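Local structure of activator of (r)-2-hydroxyglutaryl-coa dehydratase (Acidaminococcus fermentans, 1HUX) at the iron/sulfur cluster site. The protein activates (R)-2-hydroxyglutaryl-CoA dehydratase by ATP-dependent electron transfer, working as a homodimer that carries one [4Fe-4S] cluster. Sequence-based numbering; all coordinates share one arbitrary frame. Chains: chain A/B, Activator of (r)-2-hydroxyglutaryl-coa dehydratase.

The iron/sulfur cluster site. Residues chain A 126-129, 166-167; chain B 126-129, 166-167. With SF4 (iron/sulfur cluster), chain C.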
loop_
_atom_site.group_PDB
_atom_site.type_symbol
_atom_site.label_atom_id
_atom_site.label_comp_id
_atom_site.label_asym_id
_atom_site.label_seq_id
_atom_site.Cartn_x
_atom_site.Cartn_y
_atom_site.Cartn_z
ATOM N N LYS A 126 -2.067 8.413 -4.297
ATOM C CA LYS A 126 -0.861 7.632 -4.034
ATOM C C LYS A 126 -1.059 6.228 -3.460
ATOM O O LYS A 126 -0.319 5.306 -3.801
ATOM C CB LYS A 126 0.052 8.417 -3.098
ATOM C CG LYS A 126 0.287 9.852 -3.523
ATOM C CD LYS A 126 1.070 10.597 -2.459
ATOM C CE LYS A 126 1.249 12.061 -2.818
ATOM N NZ LYS A 126 1.983 12.803 -1.753
ATOM N N CYS A 127 -2.042 6.061 -2.585
ATOM C CA CYS A 127 -2.283 4.764 -1.964
ATOM C C CYS A 127 -3.279 3.950 -2.796
ATOM O O CYS A 127 -4.333 4.448 -3.185
ATOM C CB CYS A 127 -2.804 4.978 -0.527
ATOM S SG CYS A 127 -3.014 3.472 0.465
ATOM N N ALA A 128 -2.931 2.701 -3.081
ATOM C CA ALA A 128 -3.805 1.807 -3.834
ATOM C C ALA A 128 -5.006 1.391 -2.991
ATOM O O ALA A 128 -5.964 0.830 -3.512
ATOM C CB ALA A 128 -3.029 0.571 -4.263
ATOM N N ALA A 129 -4.948 1.649 -1.688
ATOM C CA ALA A 129 -6.048 1.290 -0.797
ATOM C C ALA A 129 -7.310 2.071 -1.144
ATOM O O ALA A 129 -7.243 3.241 -1.508
ATOM C CB ALA A 129 -5.656 1.547 0.665
ATOM N N CYS A 166 -3.493 -1.481 4.375
ATOM C CA CYS A 166 -2.765 -1.577 3.124
ATOM C C CYS A 166 -3.232 -2.723 2.229
ATOM O O CYS A 166 -3.614 -3.780 2.723
ATOM C CB CYS A 166 -1.291 -1.771 3.412
ATOM S SG CYS A 166 -0.353 -2.146 1.938
ATOM N N THR A 167 -3.187 -2.515 0.920
ATOM C CA THR A 167 -3.577 -3.556 -0.022
ATOM C C THR A 167 -2.637 -4.748 0.103
ATOM O O THR A 167 -3.073 -5.906 0.073
ATOM C CB THR A 167 -3.458 -3.092 -1.485
ATOM O OG1 THR A 167 -2.876 -1.794 -1.543
ATOM C CG2 THR A 167 -4.770 -2.932 -2.088
ATOM N N LYS B 126 1.767 0.358 8.887
ATOM C CA LYS B 126 0.637 0.173 7.976
ATOM C C LYS B 126 0.951 0.056 6.482
ATOM O O LYS B 126 0.302 -0.708 5.773
ATOM C CB LYS B 126 -0.365 1.315 8.171
ATOM C CG LYS B 126 -0.733 1.584 9.617
ATOM C CD LYS B 126 -1.593 2.828 9.724
ATOM C CE LYS B 126 -1.912 3.157 11.169
ATOM N NZ LYS B 126 -2.720 4.400 11.284
ATOM N N CYS B 127 1.927 0.818 6.000
ATOM C CA CYS B 127 2.287 0.804 4.578
ATOM C C CYS B 127 3.366 -0.249 4.319
ATOM O O CYS B 127 4.376 -0.294 5.022
ATOM C CB CYS B 127 2.780 2.220 4.167
ATOM S SG CYS B 127 3.110 2.542 2.363
ATOM N N ALA B 128 3.135 -1.096 3.316
ATOM C CA ALA B 128 4.090 -2.139 2.941
ATOM C C ALA B 128 5.321 -1.526 2.290
ATOM O O ALA B 128 6.337 -2.190 2.126
ATOM C CB ALA B 128 3.438 -3.129 1.979
ATOM N N ALA B 129 5.232 -0.255 1.920
ATOM C CA ALA B 129 6.360 0.422 1.281
ATOM C C ALA B 129 7.541 0.536 2.228
ATOM O O ALA B 129 7.359 0.734 3.423
ATOM C CB ALA B 129 5.944 1.810 0.814
ATOM N N CYS B 166 4.036 3.615 -3.747
ATOM C CA CYS B 166 3.305 2.424 -3.339
ATOM C C CYS B 166 3.888 1.117 -3.884
ATOM O O CYS B 166 4.351 1.082 -5.017
ATOM C CB CYS B 166 1.857 2.552 -3.803
ATOM S SG CYS B 166 0.879 1.079 -3.548
ATOM N N THR B 167 3.856 0.046 -3.088
ATOM C CA THR B 167 4.363 -1.245 -3.546
ATOM C C THR B 167 3.532 -1.729 -4.719
ATOM O O THR B 167 4.066 -2.298 -5.667
ATOM C CB THR B 167 4.230 -2.367 -2.486
ATOM O OG1 THR B 167 3.494 -1.910 -1.362
ATOM C CG2 THR B 167 5.529 -2.737 -1.949
HETATM FE FE1 SF4 C . -0.099 -0.184 0.872
HETATM FE FE2 SF4 C . 1.380 1.880 1.066
HETATM FE FE3 SF4 C . 0.481 1.152 -1.321
HETATM FE FE4 SF4 C . -1.143 2.183 0.350
HETATM S S1 SF4 C . 0.607 3.311 -0.568
HETATM S S2 SF4 C . -1.552 0.277 -0.840
HETATM S S3 SF4 C . -0.381 1.455 2.382
HETATM S S4 SF4 C . 1.970 -0.010 -0.037
#
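A single [4Fe-4S] cluster bridges the two subunits of the homodimer, each chain supplying two cysteine thiolates, so that the cofactor is itself part of the dimer interface. A:Cys127 shows how a ligand is delivered. CB of A:Cys127 stands 3.8 Å from sulfide S1 of SF4, and its SG, anti to the backbone N (chi1 -174°), continues inward to cap FE4 of SF4 at 2.3 Å. SG of A:Cys127 also accepts a hydrogen bond from the backbone N of A:Ala129, 3.4 Å away and bent to 151° at the hydrogen; this N-H would be expected to draw charge from the thiolate and may thereby influence the cluster's potential. The equivalent bond in chain B is weak. B:Cys127 caps FE2, whereas A:Cys166 and B:Cys166 bind FE1 and FE3, each again with SG anti to its backbone N. Every iron is near tetrahedral, completed by three sulfides of the cubane. Residues of the two chains interleave around it: the methyl CB of A:Ala128 lies 3.7 Å from sulfide S2 of SF4 and 4.0 Å from SG of B:Cys166, packing beside a ligand of the other subunit. A:Thr167 and B:Thr167 turn their hydroxyl OG1 atoms towards sulfides S2 and S4, respectively. Protein hides 272 of the 295 Å² of cluster surface, leaving little of it open to solvent. In each chain the first ligand (A:Cys127, B:Cys127) lies in the loop between strand 117-124 and helix 132-142, and the second (A:Cys166, B:Cys166) immediately precedes helix 167-179. The N-terminal ends of both copies of this helix therefore approach the cluster, and their dipoles may help stabilise its negative charge where the two actin-fold subunits meet.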